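Local structure of mycobacterial cidal antitoxin MbcA (Mycobacterium tuberculosis, 6FKG) at residues Leu84-Lys89 with Tyr99-Ala104; Leu21-Val26 with Ser36-Thr41; Phe79-Asn82 with Arg88-Ala91. The protein neutralizes its cognate toxin MbcT, an NAD+ phosphorylase, by blocking access to the toxin active site in a type II toxin-antitoxin system. One frame throughout, in Å; residues are numbered along the deposited sequence.

Contact 2 comes first along the chain and joins helix 23-30 to helix 34-41; contacts 3 and 1 follow in the C-terminal toxin-binding region. These two share Arg88 and Lys89: contact 3 closes the loop between helices 71-78 and 90-95 at its base, and contact 1 ties that loop to helix 99-110. Their centres are about 8 Å apart and they touch, as where Leu85 packs on Pro90. Contact 2 lies across the chain's centre from contact 1, about 22 Å between centres, but meets contact 3 where Phe79 packs against Leu21 and Glu25. The N-terminal helices thus adjoin the loop that faces MbcT.

Contact 1. Residues Leu84-Lys89 with Tyr99-Ala104; sequences LLEHRK and YQRVLA
The irregular loop 84-89 lies beside the first turns of helix 99-110, the backbones coming nearest at Leu85 and Val102, whose CA atoms are 8.3 Å apart. Arg101 bridges that gap. Its CG stands anti to the backbone N (chi1 179°) and its chain bends at chi2, which carries the guanidinium toward the loop. There it grips Glu86 end-on with two nitrogens: NH1 of Arg101 donates to OE1 of Glu86 at 2.9 Å, almost straight at 173°, and NH2 of Arg101 to OE2 of Glu86 at 3.1 Å. Both oxygens use their syn lone pairs, and the carboxylate and guanidinium planes are only 17° apart. Glu86 OE1 also takes a bond from Arg88 NH2 (2.8 Å), making a salt-bridge network of one acid and two arginines within the toxin-binding domain of the MbcA/ParS/Xre family. The shared carboxylate probably offsets the closeness of the two cations, whose nearest nitrogens, Arg88 NH2 and Arg101 NH1, lie 3.4 Å apart; Glu98 gives Arg88 NH1 a further partner. Arg88 is steadied further by Leu85 O, to which its NE donates at 3.0 Å while its backbone N reaches the same oxygen from the opposite face of the carbonyl plane. Leu85 supplies the apolar part: its CD2 sits over one face of the Arg101 guanidinium and touches Arg101 CG at 3.9 Å. Phe44 of a neighbouring MbcT chain packs on both Leu85 and Arg101.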
ATOM      1  N   LEU C  84       0.805 -29.858  -1.309  1.00 32.56           N
ATOM      2  CA  LEU C  84       0.194 -29.192  -2.461  1.00 31.21           C
ATOM      3  C   LEU C  84      -0.166 -27.739  -2.147  1.00 35.67           C
ATOM      4  O   LEU C  84      -0.444 -26.939  -3.053  1.00 32.45           O
ATOM      5  CB  LEU C  84      -1.048 -29.962  -2.926  1.00 31.58           C
ATOM      6  CG  LEU C  84      -0.753 -31.419  -3.291  1.00 32.64           C
ATOM      7  CD1 LEU C  84      -2.018 -32.153  -3.749  1.00 30.23           C
ATOM      8  CD2 LEU C  84       0.327 -31.476  -4.355  1.00 35.16           C
ATOM      9  N   LEU C  85      -0.157 -27.399  -0.860  1.00 31.23           N
ATOM     10  CA  LEU C  85      -0.426 -26.035  -0.419  1.00 31.33           C
ATOM     11  C   LEU C  85       0.814 -25.435   0.238  1.00 34.54           C
ATOM     12  O   LEU C  85       0.712 -24.716   1.228  1.00 33.41           O
ATOM     13  CB  LEU C  85      -1.615 -26.012   0.556  1.00 32.37           C
ATOM     14  CG  LEU C  85      -2.942 -26.602   0.074  1.00 32.69           C
ATOM     15  CD1 LEU C  85      -3.921 -26.634   1.231  1.00 31.83           C
ATOM     16  CD2 LEU C  85      -3.540 -25.803  -1.105  1.00 28.61           C
ATOM     17  N   GLU C  86       1.987 -25.742  -0.316  1.00 37.85           N
ATOM     18  CA  GLU C  86       3.259 -25.258   0.226  1.00 38.75           C
ATOM     19  C   GLU C  86       3.410 -25.628   1.710  1.00 43.51           C
ATOM     20  O   GLU C  86       3.896 -24.841   2.527  1.00 37.94           O
ATOM     21  CB  GLU C  86       3.382 -23.741   0.019  1.00 42.39           C
ATOM     22  CG  GLU C  86       3.324 -23.299  -1.455  1.00 46.48           C
ATOM     23  CD  GLU C  86       1.919 -23.366  -2.051  1.00 54.71           C
ATOM     24  OE1 GLU C  86       0.972 -22.883  -1.395  1.00 58.07           O
ATOM     25  OE2 GLU C  86       1.757 -23.912  -3.165  1.00 51.69           O
ATOM     26  N   HIS C  87       2.981 -26.841   2.041  1.00 33.28           N
ATOM     27  CA  HIS C  87       3.150 -27.411   3.375  1.00 34.73           C
ATOM     28  C   HIS C  87       2.370 -26.638   4.427  1.00 36.29           C
ATOM     29  O   HIS C  87       2.782 -26.567   5.576  1.00 43.52           O
ATOM     30  CB  HIS C  87       4.640 -27.477   3.749  1.00 40.41           C
ATOM     31  CG  HIS C  87       5.480 -28.177   2.727  1.00 51.87           C
ATOM     32  ND1 HIS C  87       5.444 -29.542   2.545  1.00 48.24           N
ATOM     33  CD2 HIS C  87       6.359 -27.699   1.814  1.00 55.08           C
ATOM     34  CE1 HIS C  87       6.276 -29.877   1.575  1.00 53.83           C
ATOM     35  NE2 HIS C  87       6.846 -28.777   1.117  1.00 58.22           N
ATOM     36  N   ARG C  88       1.241 -26.056   4.024  1.00 38.29           N
ATOM     37  CA  ARG C  88       0.346 -25.388   4.960  1.00 36.37           C
ATOM     38  C   ARG C  88      -0.887 -26.254   5.215  1.00 29.30           C
ATOM     39  O   ARG C  88      -1.211 -27.129   4.422  1.00 35.94           O
ATOM     40  CB  ARG C  88      -0.062 -24.007   4.423  1.00 35.89           C
ATOM     41  CG  ARG C  88       1.092 -23.010   4.353  1.00 41.05           C
ATOM     42  CD  ARG C  88       0.653 -21.702   3.692  1.00 40.23           C
ATOM     43  NE  ARG C  88       0.297 -21.920   2.292  1.00 48.23           N
ATOM     44  CZ  ARG C  88      -0.505 -21.126   1.586  1.00 57.75           C
ATOM     45  NH1 ARG C  88      -1.047 -20.051   2.146  1.00 49.50           N
ATOM     46  NH2 ARG C  88      -0.768 -21.413   0.314  1.00 55.40           N
ATOM     47  N   LYS C  89      -1.557 -26.022   6.340  1.00 33.42           N
ATOM     48  CA  LYS C  89      -2.783 -26.742   6.674  1.00 31.78           C
ATOM     49  C   LYS C  89      -3.983 -26.078   6.004  1.00 31.77           C
ATOM     50  O   LYS C  89      -4.115 -24.853   6.074  1.00 32.57           O
ATOM     51  CB  LYS C  89      -3.011 -26.761   8.184  1.00 33.23           C
ATOM     52  CG  LYS C  89      -1.907 -27.432   9.012  1.00 34.86           C
ATOM     53  CD  LYS C  89      -2.119 -27.146  10.486  1.00 34.52           C
ATOM     54  CE  LYS C  89      -0.905 -27.569  11.302  1.00 39.55           C
ATOM     55  NZ  LYS C  89      -1.102 -27.379  12.764  1.00 42.92           N
ATOM     56  N   TYR C  99      -9.781 -19.642   1.412  1.00 30.87           N
ATOM     57  CA  TYR C  99     -10.645 -20.799   1.192  1.00 28.37           C
ATOM     58  C   TYR C  99     -10.780 -21.154  -0.297  1.00 27.69           C
ATOM     59  O   TYR C  99     -11.010 -22.309  -0.638  1.00 30.31           O
ATOM     60  CB  TYR C  99     -12.046 -20.570   1.790  1.00 29.92           C
ATOM     61  CG  TYR C  99     -12.940 -19.705   0.925  1.00 31.97           C
ATOM     62  CD1 TYR C  99     -12.756 -18.322   0.869  1.00 28.48           C
ATOM     63  CD2 TYR C  99     -13.951 -20.266   0.151  1.00 33.08           C
ATOM     64  CE1 TYR C  99     -13.545 -17.534   0.087  1.00 31.26           C
ATOM     65  CE2 TYR C  99     -14.757 -19.463  -0.656  1.00 34.07           C
ATOM     66  CZ  TYR C  99     -14.544 -18.102  -0.674  1.00 37.36           C
ATOM     67  OH  TYR C  99     -15.319 -17.274  -1.452  1.00 37.95           O
ATOM     68  N   GLN C 100     -10.637 -20.173  -1.185  1.00 27.49           N
ATOM     69  CA  GLN C 100     -10.826 -20.458  -2.608  1.00 29.55           C
ATOM     70  C   GLN C 100      -9.758 -21.431  -3.094  1.00 31.43           C
ATOM     71  O   GLN C 100     -10.049 -22.329  -3.882  1.00 28.87           O
ATOM     72  CB  GLN C 100     -10.812 -19.170  -3.436  1.00 33.97           C
ATOM     73  CG  GLN C 100     -12.140 -18.432  -3.433  1.00 40.53           C
ATOM     74  CD  GLN C 100     -13.190 -19.121  -4.301  1.00 52.51           C
ATOM     75  OE1 GLN C 100     -12.910 -20.122  -4.966  1.00 54.18           O
ATOM     76  NE2 GLN C 100     -14.400 -18.576  -4.307  1.00 47.04           N
ATOM     77  N   ARG C 101      -8.533 -21.270  -2.596  1.00 28.49           N
ATOM     78  CA  ARG C 101      -7.444 -22.167  -2.983  1.00 29.71           C
ATOM     79  C   ARG C 101      -7.724 -23.576  -2.497  1.00 28.73           C
ATOM     80  O   ARG C 101      -7.418 -24.560  -3.180  1.00 29.22           O
ATOM     81  CB  ARG C 101      -6.099 -21.682  -2.414  1.00 34.50           C
ATOM     82  CG  ARG C 101      -4.903 -22.588  -2.771  1.00 38.73           C
ATOM     83  CD  ARG C 101      -4.155 -22.056  -3.976  1.00 39.43           C
ATOM     84  NE  ARG C 101      -3.121 -22.956  -4.489  1.00 37.40           N
ATOM     85  CZ  ARG C 101      -1.940 -23.178  -3.908  1.00 50.78           C
ATOM     86  NH1 ARG C 101      -1.623 -22.580  -2.757  1.00 41.84           N
ATOM     87  NH2 ARG C 101      -1.075 -24.019  -4.472  1.00 46.86           N
ATOM     88  N   VAL C 102      -8.279 -23.676  -1.292  1.00 29.24           N
ATOM     89  CA  VAL C 102      -8.645 -24.975  -0.733  1.00 27.29           C
ATOM     90  C   VAL C 102      -9.740 -25.649  -1.571  1.00 28.20           C
ATOM     91  O   VAL C 102      -9.672 -26.841  -1.862  1.00 29.12           O
ATOM     92  CB  VAL C 102      -9.117 -24.837   0.732  1.00 27.98           C
ATOM     93  CG1 VAL C 102      -9.494 -26.202   1.294  1.00 27.99           C
ATOM     94  CG2 VAL C 102      -8.029 -24.166   1.582  1.00 27.53           C
ATOM     95  N   LEU C 103     -10.765 -24.891  -1.950  1.00 30.60           N
ATOM     96  CA  LEU C 103     -11.806 -25.418  -2.833  1.00 25.84           C
ATOM     97  C   LEU C 103     -11.236 -25.862  -4.180  1.00 26.73           C
ATOM     98  O   LEU C 103     -11.683 -26.870  -4.753  1.00 28.25           O
ATOM     99  CB  LEU C 103     -12.906 -24.373  -3.071  1.00 31.07           C
ATOM    100  CG  LEU C 103     -13.748 -24.006  -1.839  1.00 35.35           C
ATOM    101  CD1 LEU C 103     -14.817 -22.960  -2.211  1.00 33.37           C
ATOM    102  CD2 LEU C 103     -14.391 -25.261  -1.232  1.00 27.51           C
ATOM    103  N   ALA C 104     -10.266 -25.108  -4.691  1.00 26.77           N
ATOM    104  CA  ALA C 104      -9.644 -25.461  -5.964  1.00 29.90           C
ATOM    105  C   ALA C 104      -8.877 -26.783  -5.826  1.00 29.24           C
ATOM    106  O   ALA C 104      -8.983 -27.666  -6.699  1.00 27.22           O
ATOM    107  CB  ALA C 104      -8.721 -24.324  -6.462  1.00 28.47           C
TER

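Contact 2. Residues Leu21-Val26 with Ser36-Thr41; sequences LTYEEV and SVARWT
The Tyr23 ring has the backbone of Ala38 over one face: Ala38 CA lies 3.8 Å from the ring centroid and 14° off its normal, a CH-pi contact displaced toward the rim. Ala38 CB touches the same ring at CD2 and CE2, 3.5 Å from Tyr23 CE2. Val37 approaches obliquely and brings its CG1 to 3.3 Å from Tyr23 CD1, a close fit. That methyl, held anti to the backbone N (chi1 172°), also reaches the next turn of helix 23-30, where it meets Val26 CG1 at 3.6 Å. One methyl of Val37 thus serves both an aromatic and an aliphatic partner. At the polar end of the ring, a water hydrogen-bonds to Tyr23 OH at 2.8 Å and donates to Ala38 O at 2.6 Å, linking the phenol to the backbone of helix 34-41. Thr41 OG1 lies 3.2 Å from Tyr23 OH. Val26 also packs on Ile16 of helix 7-19 and on Leu55 and Leu58 of helix 52-65. Helix 23-30 is started by a capping box: Glu25 N donates to Thr22 OG1 and Thr22 N to Glu25 OE1. Two short helices, 23-30 and 34-41, joined by a brief turn and packed on helices 7-19 and 52-65, probably form the helix-turn-helix unit of an Xre-type N-terminal bundle.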
ATOM      1  N   LEU C  21     -15.634 -31.331  13.411  1.00 37.24           N
ATOM      2  CA  LEU C  21     -14.820 -30.308  14.049  1.00 41.86           C
ATOM      3  C   LEU C  21     -15.307 -30.015  15.462  1.00 46.01           C
ATOM      4  O   LEU C  21     -16.501 -30.091  15.753  1.00 41.23           O
ATOM      5  CB  LEU C  21     -14.830 -29.020  13.230  1.00 40.49           C
ATOM      6  CG  LEU C  21     -14.320 -29.165  11.791  1.00 41.37           C
ATOM      7  CD1 LEU C  21     -14.204 -27.789  11.145  1.00 43.89           C
ATOM      8  CD2 LEU C  21     -12.999 -29.917  11.728  1.00 38.31           C
ATOM      9  N   THR C  22     -14.374 -29.692  16.341  1.00 38.95           N
ATOM     10  CA  THR C  22     -14.732 -29.214  17.669  1.00 46.01           C
ATOM     11  C   THR C  22     -14.974 -27.716  17.586  1.00 46.93           C
ATOM     12  O   THR C  22     -14.477 -27.069  16.671  1.00 41.60           O
ATOM     13  CB  THR C  22     -13.632 -29.478  18.691  1.00 42.38           C
ATOM     14  OG1 THR C  22     -12.512 -28.637  18.392  1.00 41.15           O
ATOM     15  CG2 THR C  22     -13.195 -30.940  18.638  1.00 47.04           C
ATOM     16  N   TYR C  23     -15.714 -27.161  18.540  1.00 40.71           N
ATOM     17  CA  TYR C  23     -15.942 -25.714  18.539  1.00 40.43           C
ATOM     18  C   TYR C  23     -14.637 -24.954  18.805  1.00 43.06           C
ATOM     19  O   TYR C  23     -14.499 -23.799  18.421  1.00 39.78           O
ATOM     20  CB  TYR C  23     -17.015 -25.339  19.566  1.00 44.50           C
ATOM     21  CG  TYR C  23     -18.412 -25.731  19.126  1.00 48.76           C
ATOM     22  CD1 TYR C  23     -18.795 -25.600  17.797  1.00 58.22           C
ATOM     23  CD2 TYR C  23     -19.331 -26.255  20.022  1.00 57.11           C
ATOM     24  CE1 TYR C  23     -20.059 -25.952  17.376  1.00 56.14           C
ATOM     25  CE2 TYR C  23     -20.608 -26.615  19.608  1.00 59.66           C
ATOM     26  CZ  TYR C  23     -20.962 -26.455  18.280  1.00 57.00           C
ATOM     27  OH  TYR C  23     -22.216 -26.805  17.838  1.00 58.23           O
ATOM     28  N   GLU C  24     -13.671 -25.597  19.461  1.00 42.81           N
ATOM     29  CA  GLU C  24     -12.371 -24.961  19.627  1.00 41.58           C
ATOM     30  C   GLU C  24     -11.665 -24.849  18.287  1.00 39.55           C
ATOM     31  O   GLU C  24     -11.058 -23.815  17.992  1.00 40.27           O
ATOM     32  CB  GLU C  24     -11.485 -25.719  20.612  1.00 45.02           C
ATOM     33  CG  GLU C  24     -11.969 -25.649  22.051  1.00 51.78           C
ATOM     34  CD  GLU C  24     -13.220 -26.480  22.249  1.00 50.39           C
ATOM     35  OE1 GLU C  24     -13.362 -27.478  21.513  1.00 51.27           O
ATOM     36  OE2 GLU C  24     -14.069 -26.122  23.089  1.00 53.43           O
ATOM     37  N   GLU C  25     -11.740 -25.902  17.475  1.00 38.65           N
ATOM     38  CA  GLU C  25     -11.139 -25.864  16.139  1.00 39.46           C
ATOM     39  C   GLU C  25     -11.823 -24.821  15.281  1.00 39.55           C
ATOM     40  O   GLU C  25     -11.164 -24.046  14.598  1.00 37.32           O
ATOM     41  CB  GLU C  25     -11.221 -27.223  15.445  1.00 36.79           C
ATOM     42  CG  GLU C  25     -10.180 -28.212  15.949  1.00 38.44           C
ATOM     43  CD  GLU C  25     -10.555 -29.653  15.635  1.00 44.58           C
ATOM     44  OE1 GLU C  25     -11.729 -29.904  15.280  1.00 43.42           O
ATOM     45  OE2 GLU C  25      -9.674 -30.530  15.746  1.00 44.75           O
ATOM     46  N   VAL C  26     -13.148 -24.810  15.315  1.00 35.75           N
ATOM     47  CA  VAL C  26     -13.888 -23.825  14.532  1.00 34.45           C
ATOM     48  C   VAL C  26     -13.564 -22.423  15.012  1.00 35.04           C
ATOM     49  O   VAL C  26     -13.306 -21.540  14.206  1.00 37.56           O
ATOM     50  CB  VAL C  26     -15.403 -24.043  14.597  1.00 34.86           C
ATOM     51  CG1 VAL C  26     -16.109 -22.987  13.749  1.00 39.45           C
ATOM     52  CG2 VAL C  26     -15.753 -25.444  14.086  1.00 34.53           C
ATOM     53  N   SER C  36     -18.996 -18.845  21.594  1.00 40.94           N
ATOM     54  CA  SER C  36     -19.621 -18.026  20.558  1.00 41.26           C
ATOM     55  C   SER C  36     -19.992 -18.858  19.325  1.00 40.61           C
ATOM     56  O   SER C  36     -21.043 -18.640  18.706  1.00 39.02           O
ATOM     57  CB  SER C  36     -18.701 -16.864  20.174  1.00 37.53           C
ATOM     58  OG  SER C  36     -18.620 -15.929  21.246  1.00 40.86           O
ATOM     59  N   VAL C  37     -19.142 -19.818  18.968  1.00 40.77           N
ATOM     60  CA  VAL C  37     -19.443 -20.689  17.828  1.00 36.49           C
ATOM     61  C   VAL C  37     -20.622 -21.603  18.153  1.00 39.84           C
ATOM     62  O   VAL C  37     -21.521 -21.793  17.328  1.00 40.92           O
ATOM     63  CB  VAL C  37     -18.219 -21.540  17.420  1.00 35.38           C
ATOM     64  CG1 VAL C  37     -18.610 -22.581  16.369  1.00 38.34           C
ATOM     65  CG2 VAL C  37     -17.108 -20.646  16.902  1.00 33.79           C
ATOM     66  N   ALA C  38     -20.617 -22.163  19.361  1.00 41.57           N
ATOM     67  CA  ALA C  38     -21.687 -23.057  19.787  1.00 43.67           C
ATOM     68  C   ALA C  38     -23.030 -22.337  19.777  1.00 43.70           C
ATOM     69  O   ALA C  38     -24.024 -22.886  19.301  1.00 46.68           O
ATOM     70  CB  ALA C  38     -21.402 -23.633  21.183  1.00 42.01           C
ATOM     71  N   ARG C  39     -23.048 -21.111  20.294  1.00 40.48           N
ATOM     72  CA  ARG C  39     -24.266 -20.303  20.343  1.00 40.44           C
ATOM     73  C   ARG C  39     -24.738 -19.888  18.947  1.00 45.50           C
ATOM     74  O   ARG C  39     -25.932 -19.970  18.648  1.00 43.27           O
ATOM     75  CB  ARG C  39     -24.060 -19.058  21.209  1.00 38.55           C
ATOM     76  CG  ARG C  39     -24.045 -19.360  22.707  1.00 46.92           C
ATOM     77  CD  ARG C  39     -23.940 -18.084  23.559  1.00 50.52           C
ATOM     78  NE  ARG C  39     -24.992 -17.113  23.268  1.00 44.34           N
ATOM     79  CZ  ARG C  39     -26.223 -17.150  23.777  1.00 46.07           C
ATOM     80  NH1 ARG C  39     -26.581 -18.122  24.609  1.00 52.38           N
ATOM     81  NH2 ARG C  39     -27.105 -16.218  23.443  1.00 47.53           N
ATOM     82  N   TRP C  40     -23.805 -19.436  18.112  1.00 39.17           N
ATOM     83  CA  TRP C  40     -24.132 -19.030  16.751  1.00 38.34           C
ATOM     84  C   TRP C  40     -24.768 -20.188  15.990  1.00 42.67           C
ATOM     85  O   TRP C  40     -25.813 -20.025  15.363  1.00 42.41           O
ATOM     86  CB  TRP C  40     -22.886 -18.531  16.011  1.00 35.42           C
ATOM     87  CG  TRP C  40     -23.201 -17.856  14.707  1.00 41.36           C
ATOM     88  CD1 TRP C  40     -23.362 -16.515  14.493  1.00 43.47           C
ATOM     89  CD2 TRP C  40     -23.413 -18.494  13.443  1.00 41.45           C
ATOM     90  NE1 TRP C  40     -23.646 -16.282  13.166  1.00 48.60           N
ATOM     91  CE2 TRP C  40     -23.688 -17.480  12.503  1.00 45.51           C
ATOM     92  CE3 TRP C  40     -23.390 -19.824  13.014  1.00 45.81           C
ATOM     93  CZ2 TRP C  40     -23.939 -17.757  11.156  1.00 46.99           C
ATOM     94  CZ3 TRP C  40     -23.635 -20.096  11.676  1.00 52.68           C
ATOM     95  CH2 TRP C  40     -23.910 -19.067  10.766  1.00 43.61           C
ATOM     96  N   THR C  41     -24.146 -21.366  16.060  1.00 40.47           N
ATOM     97  CA  THR C  41     -24.657 -22.523  15.336  1.00 41.41           C
ATOM     98  C   THR C  41     -25.966 -23.038  15.936  1.00 41.78           C
ATOM     99  O   THR C  41     -26.694 -23.791  15.292  1.00 42.46           O
ATOM    100  CB  THR C  41     -23.632 -23.671  15.302  1.00 46.35           C
ATOM    101  OG1 THR C  41     -23.184 -23.956  16.634  1.00 46.00           O
ATOM    102  CG2 THR C  41     -22.450 -23.301  14.432  1.00 44.32           C
TER
HETATM  103  O   HOH W   1     -24.351 -25.459  18.953  1.00 46.34           O

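Contact 3. Residues Phe79-Asn82 with Arg88-Ala91; sequences FSPN and RKPA
Asn82 N donates to Arg88 O at 2.9 Å, the hydrogen bond that joins the two ends of this loop. It is moderately bent, at 150°, and the donor stands above the carbonyl plane, 51° out of it, and not on a lone pair. Beside it, Asn82 CB rests 3.6 Å from Arg88 O. Two residues before Asn82, Ser80 O meets Pro90, whose ring carbon CD comes to 3.4 Å from it. Lys89 lays its aliphatic chain over the backbone of Phe79, with Lys89 CD 3.4 Å from Phe79 O. Lys89 CG, anti to the carbonyl carbon (chi1 -60°), lies beside the Pro81 ring, 4.1 Å from Pro81 CD, and the extended chain beyond it lies on the Phe79 carbonyl. At the far end the Phe79 ring meets the Ala91 methyl obliquely, its CE1 3.7 Å from Ala91 CB. Phe79 also packs on Leu21 and Glu25, and Ala91 on Ile29, so this end adjoins the N-terminal helices. Pro90 and Asn82 pack on Trp77 of helix 71-78, while Asn82 OD1 accepts from Leu84 N. Ser80 touches Ser78 and Asn82 touches Ala76 of a neighbouring MbcT chain. Lys89 stands at the N-cap position of helix 90-95 and Pro90 is its first residue, making this a loop closed at its base as it enters a helix, within the toxin-binding domain of the MbcA/ParS/Xre family.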
ATOM      1  N   PHE C  79      -6.177 -30.494   9.136  1.00 33.13           N
ATOM      2  CA  PHE C  79      -5.121 -30.045  10.047  1.00 34.54           C
ATOM      3  C   PHE C  79      -3.750 -30.615   9.710  1.00 38.34           C
ATOM      4  O   PHE C  79      -2.807 -30.515  10.499  1.00 37.14           O
ATOM      5  CB  PHE C  79      -5.517 -30.386  11.490  1.00 36.39           C
ATOM      6  CG  PHE C  79      -6.868 -29.845  11.853  1.00 38.04           C
ATOM      7  CD1 PHE C  79      -7.036 -28.489  12.082  1.00 37.98           C
ATOM      8  CD2 PHE C  79      -7.980 -30.676  11.900  1.00 35.44           C
ATOM      9  CE1 PHE C  79      -8.281 -27.972  12.373  1.00 40.94           C
ATOM     10  CE2 PHE C  79      -9.228 -30.168  12.198  1.00 37.16           C
ATOM     11  CZ  PHE C  79      -9.383 -28.815  12.432  1.00 40.89           C
ATOM     12  N   SER C  80      -3.634 -31.187   8.518  1.00 39.17           N
ATOM     13  CA  SER C  80      -2.373 -31.765   8.083  1.00 35.99           C
ATOM     14  C   SER C  80      -1.674 -30.837   7.118  1.00 32.60           C
ATOM     15  O   SER C  80      -2.272 -30.419   6.123  1.00 33.31           O
ATOM     16  CB  SER C  80      -2.598 -33.119   7.418  1.00 39.35           C
ATOM     17  OG  SER C  80      -3.208 -34.034   8.312  1.00 43.43           O
ATOM     18  N   PRO C  81      -0.403 -30.516   7.406  1.00 34.39           N
ATOM     19  CA  PRO C  81       0.431 -29.792   6.447  1.00 34.13           C
ATOM     20  C   PRO C  81       0.385 -30.510   5.116  1.00 33.10           C
ATOM     21  O   PRO C  81       0.620 -31.712   5.037  1.00 35.72           O
ATOM     22  CB  PRO C  81       1.827 -29.844   7.075  1.00 33.14           C
ATOM     23  CG  PRO C  81       1.559 -29.958   8.550  1.00 40.86           C
ATOM     24  CD  PRO C  81       0.332 -30.840   8.646  1.00 35.88           C
ATOM     25  N   ASN C  82       0.036 -29.774   4.076  1.00 31.77           N
ATOM     26  CA  ASN C  82      -0.232 -30.363   2.778  1.00 32.79           C
ATOM     27  C   ASN C  82       0.797 -29.849   1.779  1.00 33.83           C
ATOM     28  O   ASN C  82       0.878 -28.637   1.539  1.00 35.00           O
ATOM     29  CB  ASN C  82      -1.665 -30.013   2.343  1.00 34.12           C
ATOM     30  CG  ASN C  82      -2.144 -30.828   1.158  1.00 36.40           C
ATOM     31  OD1 ASN C  82      -1.447 -30.961   0.163  1.00 34.36           O
ATOM     32  ND2 ASN C  82      -3.339 -31.398   1.277  1.00 30.57           N
ATOM     33  N   ARG C  88       1.241 -26.056   4.024  1.00 38.29           N
ATOM     34  CA  ARG C  88       0.346 -25.388   4.960  1.00 36.37           C
ATOM     35  C   ARG C  88      -0.887 -26.254   5.215  1.00 29.30           C
ATOM     36  O   ARG C  88      -1.211 -27.129   4.422  1.00 35.94           O
ATOM     37  CB  ARG C  88      -0.062 -24.007   4.423  1.00 35.89           C
ATOM     38  CG  ARG C  88       1.092 -23.010   4.353  1.00 41.05           C
ATOM     39  CD  ARG C  88       0.653 -21.702   3.692  1.00 40.23           C
ATOM     40  NE  ARG C  88       0.297 -21.920   2.292  1.00 48.23           N
ATOM     41  CZ  ARG C  88      -0.505 -21.126   1.586  1.00 57.75           C
ATOM     42  NH1 ARG C  88      -1.047 -20.051   2.146  1.00 49.50           N
ATOM     43  NH2 ARG C  88      -0.768 -21.413   0.314  1.00 55.40           N
ATOM     44  N   LYS C  89      -1.557 -26.022   6.340  1.00 33.42           N
ATOM     45  CA  LYS C  89      -2.783 -26.742   6.674  1.00 31.78           C
ATOM     46  C   LYS C  89      -3.983 -26.078   6.004  1.00 31.77           C
ATOM     47  O   LYS C  89      -4.115 -24.853   6.074  1.00 32.57           O
ATOM     48  CB  LYS C  89      -3.011 -26.761   8.184  1.00 33.23           C
ATOM     49  CG  LYS C  89      -1.907 -27.432   9.012  1.00 34.86           C
ATOM     50  CD  LYS C  89      -2.119 -27.146  10.486  1.00 34.52           C
ATOM     51  CE  LYS C  89      -0.905 -27.569  11.302  1.00 39.55           C
ATOM     52  NZ  LYS C  89      -1.102 -27.379  12.764  1.00 42.92           N
ATOM     53  N   PRO C  90      -4.870 -26.874   5.376  1.00 27.09           N
ATOM     54  CA  PRO C  90      -6.099 -26.281   4.814  1.00 32.64           C
ATOM     55  C   PRO C  90      -6.885 -25.415   5.814  1.00 36.65           C
ATOM     56  O   PRO C  90      -7.408 -24.365   5.425  1.00 33.32           O
ATOM     57  CB  PRO C  90      -6.921 -27.510   4.399  1.00 31.93           C
ATOM     58  CG  PRO C  90      -5.854 -28.568   4.083  1.00 28.07           C
ATOM     59  CD  PRO C  90      -4.729 -28.309   5.040  1.00 29.72           C
ATOM     60  N   ALA C  91      -6.964 -25.841   7.073  1.00 36.71           N
ATOM     61  CA  ALA C  91      -7.672 -25.057   8.089  1.00 36.36           C
ATOM     62  C   ALA C  91      -7.062 -23.664   8.276  1.00 32.49           C
ATOM     63  O   ALA C  91      -7.785 -22.693   8.501  1.00 34.15           O
ATOM     64  CB  ALA C  91      -7.698 -25.803   9.424  1.00 33.39           C
TER